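Local coordinates for SusD homolog (Bacteroides thetaiotaomicron, PDB 3SGH), which probably binds glycans at the cell surface as a SusD-like outer-membrane lipoprotein, assisting polysaccharide uptake, at residues T23-Y28 and A171-F176; T230-I235 and L312-M317; V100-A105 and I155-S160; T108-M113 and I123-M128. One frame throughout, in Å; residues are numbered along the deposited sequence.

Contact 1 of 4, residues T23-Y28 and A171-F176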
loop_
_atom_site.group_PDB
_atom_site.type_symbol
_atom_site.label_atom_id
_atom_site.label_comp_id
_atom_site.label_asym_id
_atom_site.label_seq_id
_atom_site.Cartn_x
_atom_site.Cartn_y
_atom_site.Cartn_z
ATOM N N THR A 23 10.164 16.742 -6.559
ATOM C CA THR A 23 9.318 16.833 -5.374
ATOM C C THR A 23 8.138 15.885 -5.475
ATOM O O THR A 23 7.792 15.214 -4.516
ATOM C CB THR A 23 8.710 18.214 -5.207
ATOM O OG1 THR A 23 9.638 19.199 -5.680
ATOM C CG2 THR A 23 8.336 18.441 -3.751
HETATM N N MSE A 24 7.522 15.861 -6.659
HETATM C CA MSE A 24 6.318 15.043 -6.879
HETATM C C MSE A 24 6.635 13.583 -6.601
HETATM O O MSE A 24 5.809 12.836 -6.051
HETATM C CB MSE A 24 5.769 15.183 -8.312
HETATM C CG MSE A 24 5.395 16.594 -8.699
HETATM SE SE MSE A 24 4.740 16.675 -10.493
HETATM C CE MSE A 24 3.093 15.786 -10.142
ATOM N N PHE A 25 7.859 13.184 -6.953
ATOM C CA PHE A 25 8.258 11.797 -6.832
ATOM C C PHE A 25 8.256 11.273 -5.393
ATOM O O PHE A 25 8.317 10.037 -5.170
ATOM C CB PHE A 25 9.672 11.579 -7.362
ATOM C CG PHE A 25 9.840 11.571 -8.874
ATOM C CD1 PHE A 25 8.800 11.394 -9.776
ATOM C CD2 PHE A 25 11.121 11.674 -9.373
ATOM C CE1 PHE A 25 9.054 11.337 -11.148
ATOM C CE2 PHE A 25 11.373 11.632 -10.744
ATOM C CZ PHE A 25 10.365 11.489 -11.612
ATOM N N ASN A 26 8.232 12.173 -4.405
ATOM C CA ASN A 26 8.135 11.701 -3.013
ATOM C C ASN A 26 6.855 10.894 -2.716
ATOM O O ASN A 26 6.828 10.142 -1.755
ATOM C CB ASN A 26 8.235 12.871 -2.067
ATOM C CG ASN A 26 9.670 13.372 -1.960
ATOM O OD1 ASN A 26 10.493 12.723 -1.308
ATOM N ND2 ASN A 26 9.992 14.445 -2.678
ATOM N N VAL A 27 5.811 10.997 -3.545
ATOM C CA VAL A 27 4.644 10.146 -3.317
ATOM C C VAL A 27 4.885 8.653 -3.507
ATOM O O VAL A 27 4.112 7.858 -2.999
ATOM C CB VAL A 27 3.408 10.538 -4.129
ATOM C CG1 VAL A 27 3.002 12.019 -3.824
ATOM C CG2 VAL A 27 3.596 10.265 -5.641
ATOM N N TYR A 28 5.914 8.259 -4.247
ATOM C CA TYR A 28 6.087 6.847 -4.563
ATOM C C TYR A 28 6.470 6.014 -3.351
ATOM O O TYR A 28 5.942 4.934 -3.154
ATOM C CB TYR A 28 7.129 6.682 -5.648
ATOM C CG TYR A 28 6.662 7.119 -7.020
ATOM C CD1 TYR A 28 5.575 6.508 -7.623
ATOM C CD2 TYR A 28 7.345 8.065 -7.765
ATOM C CE1 TYR A 28 5.118 6.858 -8.895
ATOM C CE2 TYR A 28 6.884 8.424 -9.041
ATOM C CZ TYR A 28 5.770 7.810 -9.603
ATOM O OH TYR A 28 5.288 8.128 -10.864
ATOM N N ALA A 171 16.411 11.182 -17.478
ATOM C CA ALA A 171 17.583 10.574 -16.773
ATOM C C ALA A 171 18.210 11.478 -15.673
ATOM O O ALA A 171 18.685 11.015 -14.629
ATOM C CB ALA A 171 18.647 10.140 -17.780
ATOM N N VAL A 172 18.194 12.763 -15.920
ATOM C CA VAL A 172 18.824 13.746 -15.035
ATOM C C VAL A 172 18.233 13.708 -13.635
ATOM O O VAL A 172 18.952 13.995 -12.667
ATOM C CB VAL A 172 18.692 15.184 -15.598
ATOM C CG1 VAL A 172 19.314 16.212 -14.619
ATOM C CG2 VAL A 172 19.378 15.301 -16.935
ATOM N N VAL A 173 16.945 13.356 -13.515
ATOM C CA VAL A 173 16.236 13.455 -12.241
ATOM C C VAL A 173 15.617 12.126 -11.720
ATOM O O VAL A 173 15.100 12.057 -10.585
ATOM C CB VAL A 173 15.081 14.491 -12.316
ATOM C CG1 VAL A 173 15.650 15.894 -12.663
ATOM C CG2 VAL A 173 14.004 14.047 -13.244
ATOM N N ASP A 174 15.701 11.092 -12.535
ATOM C CA ASP A 174 14.985 9.838 -12.280
ATOM C C ASP A 174 15.845 8.842 -11.512
ATOM O O ASP A 174 16.547 8.038 -12.120
ATOM C CB ASP A 174 14.553 9.245 -13.607
ATOM C CG ASP A 174 13.843 7.903 -13.477
ATOM O OD1 ASP A 174 13.414 7.503 -12.339
ATOM O OD2 ASP A 174 13.679 7.254 -14.558
ATOM N N GLN A 175 15.690 8.815 -10.184
ATOM C CA GLN A 175 16.371 7.840 -9.340
ATOM C C GLN A 175 15.771 6.434 -9.357
ATOM O O GLN A 175 16.352 5.500 -8.795
ATOM C CB GLN A 175 16.429 8.335 -7.892
ATOM C CG GLN A 175 15.101 8.402 -7.117
ATOM C CD GLN A 175 14.413 9.746 -7.157
ATOM O OE1 GLN A 175 14.499 10.482 -8.157
ATOM N NE2 GLN A 175 13.692 10.074 -6.075
ATOM N N PHE A 176 14.596 6.293 -9.962
ATOM C CA PHE A 176 13.901 4.992 -10.007
ATOM C C PHE A 176 14.433 4.121 -11.139
ATOM O O PHE A 176 14.878 2.974 -10.905
ATOM C CB PHE A 176 12.392 5.242 -10.144
ATOM C CG PHE A 176 11.851 6.107 -9.034
ATOM C CD1 PHE A 176 11.452 5.544 -7.817
ATOM C CD2 PHE A 176 11.821 7.473 -9.172
ATOM C CE1 PHE A 176 10.998 6.343 -6.787
ATOM C CE2 PHE A 176 11.384 8.282 -8.134
ATOM C CZ PHE A 176 10.958 7.722 -6.947
#

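Contact 2 of 4, residues T230-I235 and L312-M317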
loop_
_atom_site.group_PDB
_atom_site.type_symbol
_atom_site.label_atom_id
_atom_site.label_comp_id
_atom_site.label_asym_id
_atom_site.label_seq_id
_atom_site.Cartn_x
_atom_site.Cartn_y
_atom_site.Cartn_z
ATOM N N THR A 230 15.866 5.055 -5.150
ATOM C CA THR A 230 17.239 4.636 -4.902
ATOM C C THR A 230 18.066 5.641 -4.105
ATOM O O THR A 230 19.080 5.243 -3.477
ATOM C CB THR A 230 18.011 4.285 -6.199
ATOM O OG1 THR A 230 18.213 5.461 -6.972
ATOM C CG2 THR A 230 17.271 3.166 -7.031
ATOM N N THR A 231 17.695 6.916 -4.181
ATOM C CA THR A 231 18.391 7.975 -3.422
ATOM C C THR A 231 17.639 8.374 -2.155
ATOM O O THR A 231 18.013 9.328 -1.486
ATOM C CB THR A 231 18.546 9.180 -4.298
ATOM O OG1 THR A 231 17.258 9.623 -4.712
ATOM C CG2 THR A 231 19.427 8.845 -5.559
ATOM N N ASN A 232 16.535 7.670 -1.871
ATOM C CA ASN A 232 15.613 8.065 -0.826
ATOM C C ASN A 232 15.316 9.584 -0.909
ATOM O O ASN A 232 15.465 10.333 0.061
ATOM C CB ASN A 232 16.180 7.673 0.506
ATOM C CG ASN A 232 16.025 6.205 0.769
ATOM O OD1 ASN A 232 14.907 5.663 0.635
ATOM N ND2 ASN A 232 17.123 5.540 1.166
ATOM N N GLY A 233 14.904 10.011 -2.093
ATOM C CA GLY A 233 14.397 11.376 -2.276
ATOM C C GLY A 233 15.506 12.415 -2.179
ATOM O O GLY A 233 15.260 13.569 -1.840
ATOM N N GLY A 234 16.727 11.988 -2.496
ATOM C CA GLY A 234 17.913 12.822 -2.371
ATOM C C GLY A 234 18.435 12.948 -0.947
ATOM O O GLY A 234 19.472 13.621 -0.709
ATOM N N ILE A 235 17.776 12.297 0.002
ATOM C CA ILE A 235 18.185 12.343 1.410
ATOM C C ILE A 235 19.296 11.304 1.670
ATOM O O ILE A 235 20.111 11.457 2.579
ATOM C CB ILE A 235 16.971 12.090 2.340
ATOM C CG1 ILE A 235 15.837 13.086 2.050
ATOM C CG2 ILE A 235 17.401 12.111 3.801
ATOM C CD1 ILE A 235 14.484 12.637 2.635
ATOM N N LEU A 312 19.629 1.735 2.725
ATOM C CA LEU A 312 18.735 0.936 1.923
ATOM C C LEU A 312 17.618 1.802 1.313
ATOM O O LEU A 312 17.073 2.686 1.978
ATOM C CB LEU A 312 18.139 -0.227 2.708
ATOM C CG LEU A 312 19.097 -1.382 3.094
ATOM C CD1 LEU A 312 18.392 -2.206 4.143
ATOM C CD2 LEU A 312 19.471 -2.169 1.841
ATOM N N PRO A 313 17.320 1.590 0.017
ATOM C CA PRO A 313 16.315 2.407 -0.676
ATOM C C PRO A 313 14.896 1.961 -0.330
ATOM O O PRO A 313 14.602 0.748 -0.337
ATOM C CB PRO A 313 16.618 2.140 -2.169
ATOM C CG PRO A 313 17.157 0.730 -2.210
ATOM C CD PRO A 313 17.989 0.639 -0.887
ATOM N N GLN A 314 14.002 2.910 -0.073
ATOM C CA GLN A 314 12.608 2.555 0.141
ATOM C C GLN A 314 11.967 2.035 -1.144
ATOM O O GLN A 314 12.167 2.613 -2.220
ATOM C CB GLN A 314 11.820 3.716 0.750
ATOM C CG GLN A 314 12.273 3.939 2.210
ATOM C CD GLN A 314 11.467 4.953 2.990
ATOM O OE1 GLN A 314 11.966 5.458 3.998
ATOM N NE2 GLN A 314 10.213 5.230 2.570
ATOM N N PRO A 315 11.207 0.927 -1.046
ATOM C CA PRO A 315 10.523 0.311 -2.192
ATOM C C PRO A 315 9.257 1.040 -2.617
ATOM O O PRO A 315 8.597 1.699 -1.792
ATOM C CB PRO A 315 10.142 -1.070 -1.688
ATOM C CG PRO A 315 10.026 -0.922 -0.248
ATOM C CD PRO A 315 11.034 0.111 0.182
ATOM N N VAL A 316 8.936 0.951 -3.904
ATOM C CA VAL A 316 7.714 1.513 -4.448
ATOM C C VAL A 316 6.799 0.365 -4.920
ATOM O O VAL A 316 5.673 0.236 -4.449
ATOM C CB VAL A 316 7.955 2.486 -5.577
ATOM C CG1 VAL A 316 6.571 3.038 -6.089
ATOM C CG2 VAL A 316 8.930 3.631 -5.136
HETATM N N MSE A 317 7.281 -0.487 -5.820
HETATM C CA MSE A 317 6.435 -1.517 -6.360
HETATM C C MSE A 317 7.283 -2.653 -6.860
HETATM O O MSE A 317 8.260 -2.415 -7.590
HETATM C CB MSE A 317 5.612 -0.929 -7.505
HETATM C CG MSE A 317 4.678 -1.939 -8.159
HETATM SE SE MSE A 317 3.827 -1.125 -9.777
HETATM C CE MSE A 317 2.693 -0.048 -8.807
#

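Contact 3 of 4, residues V100-A105 and I155-S160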
loop_
_atom_site.group_PDB
_atom_site.type_symbol
_atom_site.label_atom_id
_atom_site.label_comp_id
_atom_site.label_asym_id
_atom_site.label_seq_id
_atom_site.Cartn_x
_atom_site.Cartn_y
_atom_site.Cartn_z
ATOM N N VAL A 100 7.491 13.423 -22.448
ATOM C CA VAL A 100 7.773 12.454 -21.359
ATOM C C VAL A 100 7.683 13.099 -19.974
ATOM O O VAL A 100 7.254 12.450 -19.019
ATOM C CB VAL A 100 9.134 11.810 -21.604
ATOM C CG1 VAL A 100 9.626 11.038 -20.355
ATOM C CG2 VAL A 100 9.057 10.874 -22.824
ATOM N N ILE A 101 8.020 14.372 -19.840
ATOM C CA ILE A 101 8.012 15.007 -18.512
ATOM C C ILE A 101 6.553 15.207 -18.102
ATOM O O ILE A 101 6.217 14.974 -16.951
ATOM C CB ILE A 101 8.830 16.328 -18.458
ATOM C CG1 ILE A 101 10.282 16.033 -18.881
ATOM C CG2 ILE A 101 8.735 16.994 -17.087
ATOM C CD1 ILE A 101 10.982 14.884 -18.121
ATOM N N TYR A 102 5.671 15.555 -19.051
ATOM C CA TYR A 102 4.263 15.655 -18.751
ATOM C C TYR A 102 3.675 14.294 -18.416
ATOM O O TYR A 102 2.897 14.173 -17.470
ATOM C CB TYR A 102 3.496 16.280 -19.910
ATOM C CG TYR A 102 2.036 16.378 -19.655
ATOM C CD1 TYR A 102 1.546 17.174 -18.623
ATOM C CD2 TYR A 102 1.112 15.693 -20.460
ATOM C CE1 TYR A 102 0.186 17.280 -18.385
ATOM C CE2 TYR A 102 -0.262 15.813 -20.220
ATOM C CZ TYR A 102 -0.701 16.623 -19.190
ATOM O OH TYR A 102 -2.065 16.758 -18.937
ATOM N N ALA A 103 4.027 13.269 -19.203
ATOM C CA ALA A 103 3.601 11.903 -18.932
ATOM C C ALA A 103 3.994 11.520 -17.500
ATOM O O ALA A 103 3.188 10.947 -16.754
ATOM C CB ALA A 103 4.226 10.956 -19.928
HETATM N N MSE A 104 5.242 11.802 -17.113
HETATM C CA MSE A 104 5.686 11.456 -15.759
HETATM C C MSE A 104 4.942 12.231 -14.683
HETATM O O MSE A 104 4.718 11.713 -13.595
HETATM C CB MSE A 104 7.203 11.619 -15.607
HETATM C CG MSE A 104 7.975 10.620 -16.436
HETATM SE SE MSE A 104 7.712 8.826 -15.914
HETATM C CE MSE A 104 7.747 9.100 -13.966
ATOM N N ALA A 105 4.564 13.484 -14.976
ATOM C CA ALA A 105 3.794 14.287 -14.013
ATOM C C ALA A 105 2.389 13.701 -13.847
ATOM O O ALA A 105 1.889 13.585 -12.743
ATOM C CB ALA A 105 3.750 15.759 -14.451
ATOM N N ILE A 155 0.695 6.432 -20.530
ATOM C CA ILE A 155 1.107 5.186 -21.165
ATOM C C ILE A 155 1.358 5.377 -22.659
ATOM O O ILE A 155 2.362 4.875 -23.171
ATOM C CB ILE A 155 0.095 4.007 -20.892
ATOM C CG1 ILE A 155 0.203 3.590 -19.421
ATOM C CG2 ILE A 155 0.336 2.861 -21.847
ATOM C CD1 ILE A 155 -0.942 2.680 -18.898
ATOM N N THR A 156 0.510 6.143 -23.339
ATOM C CA THR A 156 0.696 6.308 -24.788
ATOM C C THR A 156 1.992 7.038 -25.066
ATOM O O THR A 156 2.748 6.677 -25.972
ATOM C CB THR A 156 -0.446 7.089 -25.398
ATOM O OG1 THR A 156 -1.662 6.361 -25.180
ATOM C CG2 THR A 156 -0.229 7.274 -26.915
ATOM N N ILE A 157 2.270 8.047 -24.250
ATOM C CA ILE A 157 3.508 8.830 -24.392
ATOM C C ILE A 157 4.741 8.024 -24.081
ATOM O O ILE A 157 5.701 8.058 -24.838
ATOM C CB ILE A 157 3.507 10.067 -23.467
ATOM C CG1 ILE A 157 2.442 11.032 -23.945
ATOM C CG2 ILE A 157 4.877 10.784 -23.530
ATOM C CD1 ILE A 157 2.136 12.119 -22.971
ATOM N N LEU A 158 4.713 7.310 -22.957
ATOM C CA LEU A 158 5.867 6.503 -22.535
ATOM C C LEU A 158 6.167 5.369 -23.547
ATOM O O LEU A 158 7.337 5.059 -23.787
ATOM C CB LEU A 158 5.653 5.909 -21.150
ATOM C CG LEU A 158 5.610 6.914 -19.989
ATOM C CD1 LEU A 158 5.087 6.262 -18.698
ATOM C CD2 LEU A 158 7.025 7.587 -19.817
ATOM N N LYS A 159 5.120 4.776 -24.133
ATOM C CA LYS A 159 5.289 3.655 -25.068
ATOM C C LYS A 159 6.036 4.091 -26.312
ATOM O O LYS A 159 6.926 3.384 -26.781
ATOM C CB LYS A 159 3.938 3.039 -25.462
ATOM C CG LYS A 159 4.049 1.773 -26.293
ATOM C CD LYS A 159 2.675 1.137 -26.643
ATOM C CE LYS A 159 2.791 0.103 -27.811
ATOM N NZ LYS A 159 1.453 0.040 -28.553
ATOM N N SER A 160 5.677 5.248 -26.833
ATOM C CA SER A 160 6.394 5.806 -27.944
ATOM C C SER A 160 7.830 6.187 -27.578
ATOM O O SER A 160 8.801 5.852 -28.306
ATOM C CB SER A 160 5.639 7.041 -28.448
ATOM O OG SER A 160 6.373 7.617 -29.494
#

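Contact 4 of 4, residues T108-M113 and I123-M128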
loop_
_atom_site.group_PDB
_atom_site.type_symbol
_atom_site.label_atom_id
_atom_site.label_comp_id
_atom_site.label_asym_id
_atom_site.label_seq_id
_atom_site.Cartn_x
_atom_site.Cartn_y
_atom_site.Cartn_z
ATOM N N THR A 108 2.714 10.329 -11.857
ATOM C CA THR A 108 3.041 10.602 -10.480
ATOM C C THR A 108 1.834 11.158 -9.704
ATOM O O THR A 108 1.595 10.730 -8.555
ATOM C CB THR A 108 4.300 11.493 -10.365
ATOM O OG1 THR A 108 5.386 10.913 -11.115
ATOM C CG2 THR A 108 4.734 11.616 -8.899
ATOM N N ARG A 109 1.085 12.059 -10.330
ATOM C CA ARG A 109 -0.193 12.533 -9.788
ATOM C C ARG A 109 -1.168 11.403 -9.586
ATOM O O ARG A 109 -1.728 11.276 -8.531
ATOM C CB ARG A 109 -0.811 13.545 -10.733
ATOM C CG ARG A 109 -2.081 14.223 -10.235
ATOM C CD ARG A 109 -2.589 15.128 -11.271
ATOM N NE ARG A 109 -3.829 15.786 -10.865
ATOM C CZ ARG A 109 -4.771 16.215 -11.687
ATOM N NH1 ARG A 109 -4.717 15.966 -13.004
ATOM N NH2 ARG A 109 -5.815 16.833 -11.160
ATOM N N VAL A 110 -1.350 10.559 -10.612
ATOM C CA VAL A 110 -2.224 9.414 -10.460
ATOM C C VAL A 110 -1.727 8.543 -9.287
ATOM O O VAL A 110 -2.545 8.093 -8.500
ATOM C CB VAL A 110 -2.377 8.580 -11.750
ATOM C CG1 VAL A 110 -3.042 7.180 -11.422
ATOM C CG2 VAL A 110 -3.159 9.357 -12.883
ATOM N N TYR A 111 -0.425 8.289 -9.153
ATOM C CA TYR A 111 0.100 7.399 -8.074
ATOM C C TYR A 111 -0.313 7.940 -6.696
ATOM O O TYR A 111 -0.826 7.210 -5.816
ATOM C CB TYR A 111 1.640 7.214 -8.117
ATOM C CG TYR A 111 2.023 6.026 -7.264
ATOM C CD1 TYR A 111 2.297 6.159 -5.880
ATOM C CD2 TYR A 111 2.034 4.755 -7.815
ATOM C CE1 TYR A 111 2.588 5.021 -5.111
ATOM C CE2 TYR A 111 2.333 3.643 -7.059
ATOM C CZ TYR A 111 2.613 3.783 -5.718
ATOM O OH TYR A 111 2.862 2.642 -4.981
ATOM N N GLY A 112 -0.152 9.234 -6.538
ATOM C CA GLY A 112 -0.408 9.876 -5.280
ATOM C C GLY A 112 -1.883 9.926 -4.975
ATOM O O GLY A 112 -2.301 9.726 -3.835
HETATM N N MSE A 113 -2.670 10.245 -5.997
HETATM C CA MSE A 113 -4.085 10.437 -5.798
HETATM C C MSE A 113 -4.854 9.115 -5.720
HETATM O O MSE A 113 -5.919 9.063 -5.092
HETATM C CB MSE A 113 -4.662 11.352 -6.863
HETATM C CG MSE A 113 -4.079 12.799 -6.719
HETATM SE SE MSE A 113 -4.496 13.606 -4.996
HETATM C CE MSE A 113 -2.724 13.977 -4.374
ATOM N N ILE A 123 -12.216 12.895 -3.737
ATOM C CA ILE A 123 -11.217 13.947 -3.678
ATOM C C ILE A 123 -11.476 14.893 -4.832
ATOM O O ILE A 123 -12.022 14.493 -5.840
ATOM C CB ILE A 123 -9.792 13.370 -3.835
ATOM C CG1 ILE A 123 -9.641 12.595 -5.151
ATOM C CG2 ILE A 123 -9.340 12.517 -2.586
ATOM C CD1 ILE A 123 -8.192 12.186 -5.499
ATOM N N PRO A 124 -10.981 16.132 -4.749
ATOM C CA PRO A 124 -10.941 16.956 -5.958
ATOM C C PRO A 124 -9.898 16.417 -6.932
ATOM O O PRO A 124 -8.798 15.999 -6.506
ATOM C CB PRO A 124 -10.527 18.351 -5.440
ATOM C CG PRO A 124 -10.489 18.270 -3.970
ATOM C CD PRO A 124 -10.418 16.814 -3.579
ATOM N N TYR A 125 -10.223 16.418 -8.214
ATOM C CA TYR A 125 -9.309 15.910 -9.221
ATOM C C TYR A 125 -9.625 16.562 -10.577
ATOM O O TYR A 125 -8.893 17.476 -10.985
ATOM C CB TYR A 125 -9.307 14.361 -9.234
ATOM C CG TYR A 125 -8.263 13.752 -10.152
ATOM C CD1 TYR A 125 -6.990 13.457 -9.692
ATOM C CD2 TYR A 125 -8.552 13.512 -11.494
ATOM C CE1 TYR A 125 -6.011 12.923 -10.530
ATOM C CE2 TYR A 125 -7.551 12.976 -12.356
ATOM C CZ TYR A 125 -6.289 12.702 -11.844
ATOM O OH TYR A 125 -5.308 12.204 -12.653
ATOM N N THR A 126 -10.731 16.187 -11.200
ATOM C CA THR A 126 -11.085 16.685 -12.539
ATOM C C THR A 126 -11.306 18.183 -12.585
ATOM O O THR A 126 -10.973 18.826 -13.583
ATOM C CB THR A 126 -12.318 15.981 -13.108
ATOM O OG1 THR A 126 -13.446 16.241 -12.280
ATOM C CG2 THR A 126 -12.114 14.474 -13.172
ATOM N N GLN A 127 -11.817 18.731 -11.489
ATOM C CA GLN A 127 -12.243 20.129 -11.426
ATOM C C GLN A 127 -11.184 21.047 -10.836
ATOM O O GLN A 127 -11.434 22.227 -10.661
ATOM C CB GLN A 127 -13.523 20.248 -10.595
ATOM C CG GLN A 127 -14.692 19.436 -11.142
ATOM C CD GLN A 127 -14.939 19.717 -12.595
ATOM O OE1 GLN A 127 -15.413 20.798 -12.960
ATOM N NE2 GLN A 127 -14.641 18.741 -13.443
HETATM N N MSE A 128 -10.009 20.514 -10.507
HETATM C CA MSE A 128 -8.957 21.365 -9.989
HETATM C C MSE A 128 -8.357 22.260 -11.047
HETATM O O MSE A 128 -8.189 21.848 -12.212
HETATM C CB MSE A 128 -7.885 20.540 -9.377
HETATM C CG MSE A 128 -8.396 19.855 -8.185
HETATM SE SE MSE A 128 -6.985 18.785 -7.544
HETATM C CE MSE A 128 -5.947 20.125 -6.644
HETATM O O HOH W 1 -2.997 13.125 -13.524
#

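Contact 1 of 4, residues T23-Y28 and A171-F176
Phe25 and Asp174 bring the two backbones nearest, with 8.9 Å between their CA atoms, and no hydrogen bond links segment 23-28, at the junction of helices 17-24 and 26-29, to the irregular segment 171-176. Phe176 carries the contact. Its CG lies beside the backbone N (chi1 -57°), and from there the ring extends to Phe25, presenting an edge to the face of that ring in a T-shaped pair with planes at 86°. Phe176 CE2 and Phe25 CD2 are 3.6 Å apart. The same Phe176 ring offers a face to the edge of Tyr28, whose CD2 lies 3.7 Å from Phe176 CZ. This three-ring aromatic cluster ties the N-terminal helices of the SusD-type helical fold to the loop that leads into helix 181-198. Tyr28 OH, beyond the cluster, bonds to Thr108 OG1. Next to CD2 on the Phe25 ring, CE2 has Val173 O at its edge, near the ring plane, at 3.8 Å. The Gln175 chain is bent at chi2, and its OE1 lies 3.8 Å from Phe25 CD2, while its NE2 is hydrogen-bonded to Asp229. An Asx turn shapes the loop, Phe176 N donating to Asp174 OD1 (2.9 Å) from above the carboxylate plane; Asp174 OD2 accepts from Gly179 N and Trp184 NE1.

Contact 2 of 4, residues T230-I235 and L312-M317
The side-chain amide of Asn232 faces the backbone around Pro313 and grips it at two points. Its ND2 donates to Leu312 O at 3.0 Å, nearly straight with an N-H...O angle of 173°, and its OD1 accepts from Gln314 N at 3.0 Å. Leu312 O lies in the plane of the Asn232 amide, whereas ND2 stands above the carbonyl plane of Leu312. CG of Asn232 is anti to its own carbonyl carbon (chi1 -77°), which sets it beside the backbone N; the amide at the end of the side chain then comes up to segment 312-317. The Gln314 side chain crosses that of Asn232 at about a right angle, with amide planes 62° apart, and its CG lies 3.5 Å from Asn232 OD1. Farther out, Gln314 OE1 bonds to Gly239 N. Beside the amide, Pro313 CB packs on Thr230 CA at 3.8 Å. Asn232 opens a type I' turn closed by Ile235 N bonding to Asn232 O, with Gly233 and Gly234 at its centre. The turn follows strand 227-229, which pairs antiparallel with strand 314-317; Val316 and Met317 form a classic beta bulge opposite Ser227. A leucine in place of Asn232 would probably leave Gln314 N without this acceptor and Leu312 O dependent on its other donor, Asn238 ND2. One amide thus serves as both donor and acceptor, matching a carbonyl and a nearby N-H and fixing the loop to residues 312-314 mainly by polar pairing.

Contact 3 of 4, residues V100-A105 and I155-S160
Ala103 and Ile157 meet where helix 100-120 crosses helix 140-162, an apolar helix-helix contact within the alpha-alpha superhelix of this SusD-like protein, whose family is grouped with the TPR proteins. The local axes approach to 8.9 Å, with their N-to-C directions 137° apart. Ala103 lies at the centre: its CB sits 3.7 Å from Ile157 CG2 and is also touched by CB and CD1 of that isoleucine, so the small methyl lets the branched side chain come close to the helix. Ile157 CG1 is anti to its carbonyl carbon (chi1 -67°) and CG2 anti to its backbone N, so that both branches touch Ala103, CG2 reaching on to Val100 and CD1 to Tyr102. CG2 comes within 3.9 Å of Val100 N, and also packs on Val100 CG2. CD1 reaches the edge of the Tyr102 ring, 4.5 Å from Tyr102 CD2; beyond that ring, Tyr102 OH bonds to Glu92 of helix 87-95. Leu158 also packs on Ala103, its CG 4.3 Å from Ala103 CB. Met104, a selenomethionine bent at chi2 and chi3, crosses the side chain of Leu158 at about a right angle; Met104 also touches Trp184 of helix 181-198 and Phe25, which carries the packing inward. Leu158 CD2 touches two partners, 4.4 Å from Val100 CG1 and 4.2 Å from Met104 SE.

Contact 4 of 4, residues T108-M113 and I123-M128
Arg109 and Tyr125 stack face to face where the loop after helix 100-120 folds back onto that helix and closes a type I turn from Tyr125 to Met128. The tight part is this cation-pi pair: the guanidinium lies flat on the ring, planes 12° apart, with Arg109 CZ 4.0 Å from the ring centroid. Arg109 starts with CG anti to its backbone N (chi1 -174°) and stays extended as far as NE, which comes within 3.6 Å of Tyr125 CE1. Its NH2 also makes a weak bond to Tyr125 O at 3.1 Å, bent to an N-H...O angle of 123°. NE bonds to Tyr85 OH, and Phe88 makes a further cation-pi contact. An alanine at Arg109 would probably leave this face of the Tyr125 ring without its cover and Tyr85 OH without this donor. Alongside, Met113 CB packs on Ile123 CD1 at 3.9 Å, a buried apolar patch next to the charged stack. The outer part of the loop is looser: Thr126 and Gln127 are exposed and point away from the helix, and both Gln127 and Met128 were modelled in two conformers. At the hydroxyl end of the ring, Asp150 OD2 bonds to Tyr125 OH and Val110 CG2 lies 3.6 Å from that oxygen. One water donates to Tyr125 OH at 2.6 Å and accepts a weak, 3.4 Å bond from Arg109 NH1.

Contacts 1 and 2 lie close together, centres about 9 Å apart, joined by a probable hydrogen bond between Gln175 O and Thr230 OG1. Contacts 3 and 4, with centres about 17 Å apart, both use helix 100-120, and all four of their segments fall between the two segments of contact 1 in sequence, those of contact 4 lying between those of contact 3; contact 2 follows later. Tyr28 of contact 1 reaches Thr108 of contact 4, and Phe25 touches Met104 of contact 3, so the N-terminal helices pack against helix 100-120. Tyr111 of contact 4 in turn packs on Val316 and Met317 of contact 2. Helical packing and the two-stranded sheet of 227-229 and 314-317 are thereby joined into one continuous body.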